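ABC transporter (Thermotoga maritima, PDB 1JI0) binds ATP and probably hydrolyses it to power the import of branched-chain amino acids across the membrane. Local coordinates at residues 11-16 and 58-63; 21-26 and 212-217; 53-58 and 73-78; 4-9 and 27-32. All blocks are in the same frame, centred on the assembly; numbering follows the deposited sequence.

Contact 1 of 4, residues 11-16 and 58-63; sequences SLHVYY and AQKGKI. With ATP (adenosine-5'-triphosphate), chain B.
H13 N donates to K60 O at 3.0 Å, from above the carbonyl plane (41° out of it). The pair is antiparallel and hydrogen-bonded; a second, weak bond comes from the preceding residue, Q59 N to H13 O at 3.2 Å. Two CA-H...O contacts continue the pairing: L12 CA lies 3.5 Å from K60 O, and G61 CA 3.3 Å from S11 O. At the positive phi of G61 (89°) a CB would be jammed against the preceding carbonyl O, besides striking S11 O and L12 CA. The pair joins strand 60-65 to strand 5-16 in the antiparallel beta subdomain of the ABC ATPase; at the far end of 11-16, Y16 belongs to the ATP pocket, its OH by the ribose O4'. On the face carrying H13 and K60 the two side chains slant across each other, CB to CB at 3.6 Å; the lysine chain then bends at its last two torsions and leads away. The H13 ring is held by its ND1, hydrogen-bonded to H20 NE2. L12 CG stands anti to the backbone N (chi1 171°), and CD1 reaches the methyl of A58 at 3.7 Å. Q59 CB lies 3.6 Å from CD2 of Y15, whose ring stacks with H20.

Contact 2 of 4, residues 21-26 and 212-217; sequences AIKGID and LETGQI
A21 O lies 3.0 Å from G215 CA, so close that a CB on G215 would run into it; with phi of 72° in the type I' turn from E213 to Q216, the position suits glycine twice over. A21 and I22 form a classic beta bulge against V14, and I22 turns its side chain toward T47 and T48 of helix 45-52. K23 supplies the direct backbone bond, its N giving a nearly straight hydrogen bond (168°) to G215 O at 2.9 Å. Its extended chain runs alongside T214, with NZ 3.9 Å from T214 CG2, and a water bonded to NZ, T214 O and Q216 NE2 bridges the tip to the hairpin. An alanine in place of K23 would probably leave this water without its lysine donor and loosen its link between the turn and strand 19-23. A second water takes a bond from I217 N and gives a weak one to G24 O. I25 crosses I217 at about a right angle, its CG2 3.8 Å from I217 CG1 and 4.1 Å from L212 CD1. Near the P-loop the mixed-sheet hairpin thus grips the antiparallel sheet directly by backbone and apolar contacts, and meets the lysine NZ through shared water.

Contact 3 of 4, residues 53-58 and 73-78; sequences AGLVRA and KPAHVI
The C-terminal end of the helix that follows the P-loop, helix 45-52, meets the start of the short helix 75-80 here. G54 closes the first helix in a Schellman motif, its phi of 73° favouring glycine, and P74 occupies the N-cap position of the second. A CB on G54 would also clash with K73 O, and it would sit tightly against I78 CD1. The closest approach is made by the backbone carbonyl of A53, whose O accepts a CA-H...O contact from A75 CA at 3.3 Å. The same oxygen lies 3.4 Å from A75 CB and 3.7 Å from I78 CD1, so two aliphatic groups of the second helix pack against it. I78 extends CD1 toward the helix end (chi2 172°), where the methyl also comes 3.9 Å from G54 N. L55 brings its CD2 branch to A75 CB at 3.6 Å, a single methyl-to-methyl touch. Two waters complete the joint: one donates to A53 O and A75 O, the other lies within bonding distance of G54 O and K73 O, at 3.0 and 2.7 Å. Within helix 75-80 the first turn is tied by I78 N to P74 O. Beyond the contact the chain runs on through V56, which packs on V14 of strand 5-16, and A58, whose N is bonded to N72 OD1. A53 O is thus met by a water and by A75 CA-H; the close approach is made at A53, G54 and A75, with I78 and L55 adding apolar contacts, and the partly buried joint has no direct conventional hydrogen bond.

Contact 4 of 4, residues 4-9 and 27-32; sequences DIVLEV and LKVPRG
E8 and K28 lie side by side as a non-hydrogen-bonded pair where segments 7-9 and 27-30 run antiparallel, at 174°, in the antiparallel beta sheet of this ABC ATPase. The E8 chain can be followed outward. CB is 4.1 Å from L27 O; CG, anti to the backbone N (chi1 -176°), packs on K28 CG at 3.8 Å; CD comes near K28 CE; and OE2 lies 3.3 Å from that same carbon. K28 NZ stays 4.1 Å from OE2, beyond a salt bridge, while OE2 takes a hydrogen bond from Q10 NE2. A leucine in place of E8 would probably leave Q10 NE2 without this acceptor and K28 without its nearby negative charge. On the opposite face V9 CG2 meets L27 CD1, and L7 CB meets V29 CG2; the buried L7 and V29 also reach L193 of the mixed sheet. Backbone bonds hold the ladder, with V9 and L27 exchanging a pair and V29 N giving one to L7 O. V6 and L7 both face V29, a classic beta bulge that shifts the register by one. Past it, I5 CD1 rests on P30 CG, and R31 N bonds to D4 O at 2.8 Å. The R31 guanidinium, its NE bonded to S3 O, carries V6 CG1 over one face, 3.5 Å from NH2 and offset toward the rim.

Contacts 1, 2 and 4 all involve the antiparallel sheet. Contacts 1 and 4 share strand 5-16 and pair it with different neighbours, whereas contact 2 joins strands 19-23 and 25-30 to a hairpin of the mixed sheet. Contact 3 instead joins two helix ends, and reaches contact 1 through V14 and the shared A58; it buries the least area and relies on water. Contact 4 buries the most and has the longest run of paired residues, though broken by a bulge. It lies nearest the chain centre, one face apolar (L7, V9, L27, V29), the other mixing E8 and K28 with I5 and P30. Contacts 1 and 2, touching through S11 N and D26 OD1, lie farther out beside the nucleotide.

Contact 1 of 4, residues 11-16 and 58-63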
# COMPACT_ATOMS: atom_id res chain seq x y z
N SER A 11 -2.05 -19.04 -5.50
CA SER A 11 -3.11 -19.33 -6.47
C SER A 11 -4.44 -18.68 -6.10
O SER A 11 -5.47 -19.35 -6.03
CB SER A 11 -3.30 -20.85 -6.59
OG SER A 11 -2.08 -21.49 -6.93
N LEU A 12 -4.41 -17.37 -5.86
CA LEU A 12 -5.59 -16.62 -5.48
C LEU A 12 -6.57 -16.43 -6.63
O LEU A 12 -6.18 -16.07 -7.73
CB LEU A 12 -5.19 -15.24 -4.94
CG LEU A 12 -6.32 -14.23 -4.68
CD1 LEU A 12 -7.25 -14.75 -3.61
CD2 LEU A 12 -5.73 -12.89 -4.27
N HIS A 13 -7.84 -16.70 -6.34
CA HIS A 13 -8.93 -16.54 -7.31
C HIS A 13 -9.98 -15.67 -6.66
O HIS A 13 -10.35 -15.89 -5.51
CB HIS A 13 -9.54 -17.89 -7.68
CG HIS A 13 -8.83 -18.59 -8.79
ND1 HIS A 13 -9.10 -18.35 -10.12
CD2 HIS A 13 -7.81 -19.49 -8.77
CE1 HIS A 13 -8.28 -19.07 -10.87
NE2 HIS A 13 -7.49 -19.77 -10.07
N VAL A 14 -10.45 -14.66 -7.38
CA VAL A 14 -11.48 -13.79 -6.84
C VAL A 14 -12.57 -13.57 -7.88
O VAL A 14 -12.29 -13.18 -9.02
CB VAL A 14 -10.91 -12.43 -6.41
CG1 VAL A 14 -12.03 -11.52 -5.91
CG2 VAL A 14 -9.88 -12.63 -5.30
N TYR A 15 -13.80 -13.84 -7.47
CA TYR A 15 -14.97 -13.69 -8.33
C TYR A 15 -15.95 -12.78 -7.62
O TYR A 15 -16.21 -12.95 -6.44
CB TYR A 15 -15.67 -15.03 -8.54
CG TYR A 15 -14.89 -16.12 -9.23
CD1 TYR A 15 -15.08 -16.38 -10.59
CD2 TYR A 15 -14.04 -16.97 -8.51
CE1 TYR A 15 -14.45 -17.46 -11.21
CE2 TYR A 15 -13.41 -18.04 -9.12
CZ TYR A 15 -13.62 -18.29 -10.47
OH TYR A 15 -13.04 -19.39 -11.06
N TYR A 16 -16.49 -11.81 -8.34
CA TYR A 16 -17.57 -11.02 -7.77
C TYR A 16 -18.47 -10.42 -8.85
O TYR A 16 -18.03 -9.85 -9.83
CB TYR A 16 -16.96 -9.90 -6.92
CG TYR A 16 -16.27 -8.91 -7.79
CD1 TYR A 16 -17.00 -7.91 -8.42
CD2 TYR A 16 -14.88 -8.93 -7.92
CE1 TYR A 16 -16.35 -6.93 -9.16
CE2 TYR A 16 -14.23 -7.96 -8.66
CZ TYR A 16 -14.96 -6.96 -9.27
OH TYR A 16 -14.32 -5.96 -9.99
N ALA A 58 -12.33 -14.64 -1.28
CA ALA A 58 -11.37 -15.41 -2.07
C ALA A 58 -11.99 -16.79 -2.25
O ALA A 58 -12.04 -17.58 -1.31
CB ALA A 58 -10.05 -15.51 -1.32
N GLN A 59 -12.46 -17.07 -3.46
CA GLN A 59 -13.10 -18.35 -3.77
C GLN A 59 -12.11 -19.50 -3.83
O GLN A 59 -12.48 -20.66 -3.63
CB GLN A 59 -13.82 -18.25 -5.12
CG GLN A 59 -14.53 -16.92 -5.37
CD GLN A 59 -15.76 -16.73 -4.51
OE1 GLN A 59 -16.57 -15.82 -4.75
NE2 GLN A 59 -15.91 -17.57 -3.49
N LYS A 60 -10.85 -19.19 -4.10
CA LYS A 60 -9.84 -20.23 -4.19
C LYS A 60 -8.46 -19.66 -3.84
O LYS A 60 -8.22 -18.47 -4.01
CB LYS A 60 -9.83 -20.80 -5.61
CG LYS A 60 -9.85 -22.32 -5.67
CD LYS A 60 -10.28 -22.82 -7.05
CE LYS A 60 -11.70 -22.37 -7.39
NZ LYS A 60 -12.70 -22.89 -6.42
N GLY A 61 -7.58 -20.53 -3.34
CA GLY A 61 -6.25 -20.10 -2.96
C GLY A 61 -6.16 -19.61 -1.52
O GLY A 61 -7.16 -19.61 -0.80
N LYS A 62 -4.97 -19.21 -1.10
CA LYS A 62 -4.81 -18.72 0.26
C LYS A 62 -3.90 -17.51 0.39
O LYS A 62 -3.03 -17.27 -0.45
CB LYS A 62 -4.33 -19.83 1.20
CG LYS A 62 -2.98 -20.40 0.85
CD LYS A 62 -2.52 -21.40 1.91
CE LYS A 62 -3.50 -22.56 2.05
NZ LYS A 62 -2.99 -23.61 2.99
N ILE A 63 -4.13 -16.77 1.46
CA ILE A 63 -3.37 -15.58 1.78
C ILE A 63 -2.75 -15.89 3.13
O ILE A 63 -3.45 -16.19 4.09
CB ILE A 63 -4.31 -14.35 1.89
CG1 ILE A 63 -5.08 -14.19 0.57
CG2 ILE A 63 -3.50 -13.09 2.18
CD1 ILE A 63 -6.00 -12.98 0.51
PG ATP B . -8.14 0.66 -9.09
O1G ATP B . -8.23 2.00 -9.69
O2G ATP B . -6.86 0.36 -8.41
O3G ATP B . -9.40 0.26 -8.35
PB ATP B . -7.74 -1.91 -10.45
O1B ATP B . -7.04 -2.20 -11.75
O2B ATP B . -7.09 -2.32 -9.22
O3B ATP B . -8.04 -0.31 -10.37
PA ATP B . -10.16 -3.44 -9.79
O1A ATP B . -10.58 -2.77 -8.55
O2A ATP B . -9.65 -4.83 -9.69
O3A ATP B . -9.17 -2.48 -10.60
O5' ATP B . -11.36 -3.40 -10.78
C5' ATP B . -11.25 -3.94 -12.10
C4' ATP B . -11.99 -5.21 -12.25
O4' ATP B . -13.41 -4.91 -12.10
C3' ATP B . -11.86 -5.80 -13.63
O3' ATP B . -11.55 -7.20 -13.53
C2' ATP B . -13.20 -5.54 -14.26
O2' ATP B . -13.59 -6.50 -15.24
C1' ATP B . -14.14 -5.68 -13.05
N9 ATP B . -15.53 -5.11 -13.19
C8 ATP B . -16.28 -4.45 -12.24
N7 ATP B . -17.47 -4.06 -12.63
C5 ATP B . -17.52 -4.50 -13.94
C6 ATP B . -18.53 -4.41 -14.95
N6 ATP B . -19.69 -3.82 -14.70
N1 ATP B . -18.29 -4.94 -16.18
C2 ATP B . -17.11 -5.54 -16.42
N3 ATP B . -16.07 -5.69 -15.56
C4 ATP B . -16.35 -5.14 -14.31

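Contact 2 of 4, residues 21-26 and 212-217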
# COMPACT_ATOMS: atom_id res chain seq x y z
N ALA A 21 -12.39 -11.62 -11.56
CA ALA A 21 -11.36 -10.60 -11.39
C ALA A 21 -9.92 -11.10 -11.29
O ALA A 21 -9.07 -10.68 -12.07
CB ALA A 21 -11.70 -9.74 -10.19
N ILE A 22 -9.65 -11.97 -10.32
CA ILE A 22 -8.30 -12.51 -10.15
C ILE A 22 -8.34 -13.99 -10.50
O ILE A 22 -9.14 -14.74 -9.95
CB ILE A 22 -7.82 -12.34 -8.70
CG1 ILE A 22 -7.94 -10.88 -8.27
CG2 ILE A 22 -6.38 -12.80 -8.58
CD1 ILE A 22 -7.12 -9.91 -9.12
N LYS A 23 -7.49 -14.40 -11.43
CA LYS A 23 -7.48 -15.79 -11.88
C LYS A 23 -6.28 -16.65 -11.48
O LYS A 23 -5.58 -17.15 -12.35
CB LYS A 23 -7.63 -15.82 -13.39
CG LYS A 23 -8.72 -14.90 -13.91
CD LYS A 23 -8.71 -14.83 -15.42
CE LYS A 23 -9.77 -13.88 -15.94
NZ LYS A 23 -9.68 -13.76 -17.41
N GLY A 24 -6.07 -16.82 -10.18
CA GLY A 24 -4.97 -17.66 -9.70
C GLY A 24 -3.59 -17.03 -9.70
O GLY A 24 -2.69 -17.52 -10.38
N ILE A 25 -3.40 -15.97 -8.94
CA ILE A 25 -2.10 -15.31 -8.89
C ILE A 25 -1.31 -15.72 -7.65
O ILE A 25 -1.88 -16.14 -6.65
CB ILE A 25 -2.25 -13.78 -8.88
CG1 ILE A 25 -3.05 -13.35 -7.65
CG2 ILE A 25 -2.93 -13.31 -10.18
CD1 ILE A 25 -3.01 -11.87 -7.39
N ASP A 26 0.02 -15.60 -7.75
CA ASP A 26 0.93 -15.91 -6.64
C ASP A 26 1.78 -14.66 -6.41
O ASP A 26 2.23 -14.04 -7.36
CB ASP A 26 1.85 -17.07 -7.00
CG ASP A 26 1.09 -18.34 -7.35
OD1 ASP A 26 0.40 -18.90 -6.48
OD2 ASP A 26 1.19 -18.77 -8.52
N LEU A 212 0.37 -7.24 -13.42
CA LEU A 212 -0.97 -7.83 -13.49
C LEU A 212 -1.72 -7.37 -14.74
O LEU A 212 -1.85 -6.17 -15.00
CB LEU A 212 -1.75 -7.43 -12.23
CG LEU A 212 -3.15 -8.00 -11.92
CD1 LEU A 212 -3.07 -9.48 -11.58
CD2 LEU A 212 -3.74 -7.25 -10.73
N GLU A 213 -2.19 -8.33 -15.53
CA GLU A 213 -2.94 -8.04 -16.75
C GLU A 213 -4.16 -8.94 -16.77
O GLU A 213 -4.04 -10.16 -16.82
CB GLU A 213 -2.10 -8.31 -18.00
CG GLU A 213 -0.88 -7.43 -18.14
CD GLU A 213 -0.31 -7.43 -19.55
OE1 GLU A 213 -0.27 -8.51 -20.18
OE2 GLU A 213 0.10 -6.35 -20.04
N THR A 214 -5.34 -8.33 -16.72
CA THR A 214 -6.61 -9.05 -16.72
C THR A 214 -6.61 -10.21 -15.72
O THR A 214 -6.81 -11.37 -16.10
CB THR A 214 -6.96 -9.59 -18.14
OG1 THR A 214 -6.97 -8.50 -19.08
CG2 THR A 214 -8.35 -10.22 -18.14
N GLY A 215 -6.37 -9.89 -14.46
CA GLY A 215 -6.39 -10.89 -13.41
C GLY A 215 -5.27 -11.92 -13.32
O GLY A 215 -5.35 -12.84 -12.52
N GLN A 216 -4.23 -11.78 -14.14
CA GLN A 216 -3.12 -12.73 -14.10
C GLN A 216 -1.76 -12.02 -14.12
O GLN A 216 -1.61 -10.96 -14.72
CB GLN A 216 -3.19 -13.70 -15.28
CG GLN A 216 -4.47 -14.49 -15.38
CD GLN A 216 -4.32 -15.69 -16.31
OE1 GLN A 216 -3.69 -16.68 -15.96
NE2 GLN A 216 -4.90 -15.59 -17.50
N ILE A 217 -0.76 -12.62 -13.47
CA ILE A 217 0.58 -12.05 -13.45
C ILE A 217 1.28 -12.54 -14.72
O ILE A 217 1.45 -13.74 -14.91
CB ILE A 217 1.39 -12.53 -12.22
CG1 ILE A 217 0.63 -12.19 -10.93
CG2 ILE A 217 2.76 -11.85 -12.19
CD1 ILE A 217 0.29 -10.73 -10.78
O HOH W 1 -6.63 -12.90 -17.99
O HOH W 2 -0.98 -15.41 -12.46

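Contact 3 of 4, residues 53-58 and 73-78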
# COMPACT_ATOMS: atom_id res chain seq x y z
N ALA A 53 -7.12 -7.89 2.43
CA ALA A 53 -7.70 -7.22 3.60
C ALA A 53 -9.04 -7.84 4.02
O ALA A 53 -9.64 -7.43 5.01
CB ALA A 53 -7.90 -5.74 3.31
N GLY A 54 -9.49 -8.83 3.26
CA GLY A 54 -10.75 -9.50 3.57
C GLY A 54 -11.98 -8.66 3.27
O GLY A 54 -13.01 -8.81 3.94
N LEU A 55 -11.90 -7.80 2.27
CA LEU A 55 -13.02 -6.94 1.90
C LEU A 55 -13.82 -7.57 0.77
O LEU A 55 -14.94 -7.16 0.48
CB LEU A 55 -12.52 -5.56 1.48
CG LEU A 55 -11.70 -4.84 2.56
CD1 LEU A 55 -11.25 -3.48 2.05
CD2 LEU A 55 -12.53 -4.70 3.81
N VAL A 56 -13.23 -8.56 0.12
CA VAL A 56 -13.90 -9.28 -0.96
C VAL A 56 -13.52 -10.73 -0.72
O VAL A 56 -12.45 -11.01 -0.18
CB VAL A 56 -13.42 -8.79 -2.35
CG1 VAL A 56 -11.94 -9.02 -2.52
CG2 VAL A 56 -14.20 -9.52 -3.43
N ARG A 57 -14.38 -11.66 -1.11
CA ARG A 57 -14.11 -13.07 -0.88
C ARG A 57 -13.14 -13.75 -1.84
O ARG A 57 -13.13 -13.48 -3.04
CB ARG A 57 -15.42 -13.87 -0.88
CG ARG A 57 -15.24 -15.34 -0.53
CD ARG A 57 -16.52 -16.13 -0.74
NE ARG A 57 -16.30 -17.56 -0.57
CZ ARG A 57 -15.96 -18.14 0.58
NH1 ARG A 57 -15.78 -19.45 0.64
NH2 ARG A 57 -15.82 -17.40 1.68
N ALA A 58 -12.33 -14.64 -1.28
CA ALA A 58 -11.37 -15.41 -2.07
C ALA A 58 -11.99 -16.79 -2.25
O ALA A 58 -12.04 -17.58 -1.31
CB ALA A 58 -10.05 -15.51 -1.32
N LYS A 73 -10.53 -14.16 6.50
CA LYS A 73 -10.78 -13.79 7.88
C LYS A 73 -11.47 -12.44 7.87
O LYS A 73 -11.44 -11.73 6.87
CB LYS A 73 -9.47 -13.69 8.67
CG LYS A 73 -8.88 -15.02 9.10
CD LYS A 73 -7.74 -14.81 10.09
CE LYS A 73 -7.20 -16.14 10.61
NZ LYS A 73 -8.25 -16.96 11.28
N PRO A 74 -12.10 -12.06 9.00
CA PRO A 74 -12.80 -10.77 9.09
C PRO A 74 -11.85 -9.60 8.87
O PRO A 74 -10.76 -9.54 9.46
CB PRO A 74 -13.36 -10.79 10.51
CG PRO A 74 -13.55 -12.26 10.79
CD PRO A 74 -12.28 -12.84 10.23
N ALA A 75 -12.27 -8.65 8.04
CA ALA A 75 -11.45 -7.48 7.75
C ALA A 75 -10.98 -6.80 9.03
O ALA A 75 -9.84 -6.34 9.11
CB ALA A 75 -12.25 -6.49 6.90
N HIS A 76 -11.84 -6.74 10.03
CA HIS A 76 -11.49 -6.09 11.28
C HIS A 76 -10.40 -6.85 12.04
O HIS A 76 -9.59 -6.26 12.75
CB HIS A 76 -12.76 -5.85 12.13
CG HIS A 76 -13.22 -7.04 12.92
ND1 HIS A 76 -12.68 -7.39 14.14
CD2 HIS A 76 -14.22 -7.93 12.69
CE1 HIS A 76 -13.32 -8.43 14.63
NE2 HIS A 76 -14.26 -8.78 13.77
N VAL A 77 -10.37 -8.17 11.85
CA VAL A 77 -9.36 -9.00 12.50
C VAL A 77 -8.02 -8.78 11.80
O VAL A 77 -7.01 -8.51 12.44
CB VAL A 77 -9.72 -10.50 12.40
CG1 VAL A 77 -8.61 -11.35 13.01
CG2 VAL A 77 -11.04 -10.77 13.10
N ILE A 78 -8.04 -8.91 10.47
CA ILE A 78 -6.85 -8.73 9.66
C ILE A 78 -6.19 -7.38 9.93
O ILE A 78 -4.97 -7.26 9.91
CB ILE A 78 -7.19 -8.86 8.16
CG1 ILE A 78 -7.60 -10.31 7.87
CG2 ILE A 78 -6.00 -8.43 7.30
CD1 ILE A 78 -8.15 -10.54 6.47
O HOH W 3 -8.74 -5.80 6.65
O HOH W 4 -13.47 -11.51 5.07

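Contact 4 of 4, residues 4-9 and 27-32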
# COMPACT_ATOMS: atom_id res chain seq x y z
N ASP A 4 10.09 -14.47 7.11
CA ASP A 4 10.91 -13.65 6.24
C ASP A 4 10.01 -13.19 5.08
O ASP A 4 10.32 -12.23 4.38
CB ASP A 4 12.07 -14.46 5.69
CG ASP A 4 12.82 -13.73 4.60
OD1 ASP A 4 13.34 -12.62 4.88
OD2 ASP A 4 12.89 -14.25 3.46
N ILE A 5 8.89 -13.89 4.89
CA ILE A 5 7.91 -13.54 3.86
C ILE A 5 6.70 -13.08 4.67
O ILE A 5 5.96 -13.90 5.20
CB ILE A 5 7.50 -14.77 2.99
CG1 ILE A 5 8.71 -15.27 2.19
CG2 ILE A 5 6.37 -14.39 2.02
CD1 ILE A 5 9.32 -14.21 1.25
N VAL A 6 6.53 -11.76 4.79
CA VAL A 6 5.41 -11.24 5.58
C VAL A 6 4.05 -11.56 4.98
O VAL A 6 3.08 -11.77 5.71
CB VAL A 6 5.52 -9.71 5.78
CG1 VAL A 6 6.83 -9.36 6.46
CG2 VAL A 6 5.39 -8.99 4.45
N LEU A 7 3.98 -11.61 3.66
CA LEU A 7 2.71 -11.92 3.01
C LEU A 7 2.93 -12.78 1.79
O LEU A 7 3.77 -12.47 0.94
CB LEU A 7 2.00 -10.63 2.58
CG LEU A 7 0.61 -10.88 1.97
CD1 LEU A 7 -0.41 -11.08 3.10
CD2 LEU A 7 0.22 -9.69 1.11
N GLU A 8 2.20 -13.88 1.72
CA GLU A 8 2.28 -14.76 0.57
C GLU A 8 0.88 -15.08 0.07
O GLU A 8 0.02 -15.50 0.84
CB GLU A 8 3.01 -16.07 0.90
CG GLU A 8 3.19 -16.96 -0.33
CD GLU A 8 3.89 -18.27 -0.03
OE1 GLU A 8 4.19 -18.53 1.15
OE2 GLU A 8 4.14 -19.04 -0.99
N VAL A 9 0.65 -14.86 -1.22
CA VAL A 9 -0.64 -15.15 -1.83
C VAL A 9 -0.40 -16.37 -2.70
O VAL A 9 0.54 -16.37 -3.50
CB VAL A 9 -1.12 -13.95 -2.71
CG1 VAL A 9 -2.42 -14.31 -3.43
CG2 VAL A 9 -1.33 -12.71 -1.85
N LEU A 27 2.00 -14.30 -5.15
CA LEU A 27 2.82 -13.14 -4.81
C LEU A 27 3.48 -13.36 -3.46
O LEU A 27 2.93 -14.05 -2.61
CB LEU A 27 1.98 -11.88 -4.63
CG LEU A 27 0.92 -11.36 -5.59
CD1 LEU A 27 0.07 -10.33 -4.84
CD2 LEU A 27 1.56 -10.76 -6.82
N LYS A 28 4.64 -12.74 -3.27
CA LYS A 28 5.34 -12.81 -1.99
C LYS A 28 5.86 -11.42 -1.69
O LYS A 28 6.34 -10.73 -2.59
CB LYS A 28 6.50 -13.80 -2.06
CG LYS A 28 6.06 -15.25 -2.15
CD LYS A 28 7.25 -16.19 -1.98
CE LYS A 28 6.84 -17.63 -2.22
NZ LYS A 28 8.02 -18.53 -2.15
N VAL A 29 5.73 -11.00 -0.44
CA VAL A 29 6.22 -9.68 -0.03
C VAL A 29 7.21 -9.95 1.10
O VAL A 29 6.81 -10.18 2.24
CB VAL A 29 5.07 -8.78 0.48
CG1 VAL A 29 5.59 -7.38 0.75
CG2 VAL A 29 3.94 -8.74 -0.56
N PRO A 30 8.53 -9.96 0.79
CA PRO A 30 9.57 -10.22 1.79
C PRO A 30 9.69 -9.11 2.83
O PRO A 30 9.47 -7.93 2.53
CB PRO A 30 10.85 -10.35 0.95
CG PRO A 30 10.33 -10.76 -0.43
CD PRO A 30 9.11 -9.87 -0.56
N ARG A 31 10.06 -9.50 4.05
CA ARG A 31 10.23 -8.57 5.15
C ARG A 31 11.21 -7.47 4.79
O ARG A 31 12.28 -7.74 4.23
CB ARG A 31 10.73 -9.32 6.40
CG ARG A 31 11.05 -8.43 7.61
CD ARG A 31 11.21 -9.28 8.87
NE ARG A 31 9.99 -10.06 9.11
CZ ARG A 31 8.86 -9.56 9.61
NH1 ARG A 31 8.78 -8.29 9.96
NH2 ARG A 31 7.78 -10.33 9.72
N GLY A 32 10.85 -6.23 5.10
CA GLY A 32 11.72 -5.09 4.84
C GLY A 32 11.80 -4.61 3.41
O GLY A 32 12.57 -3.69 3.11
O HOH W 5 13.64 -10.22 3.62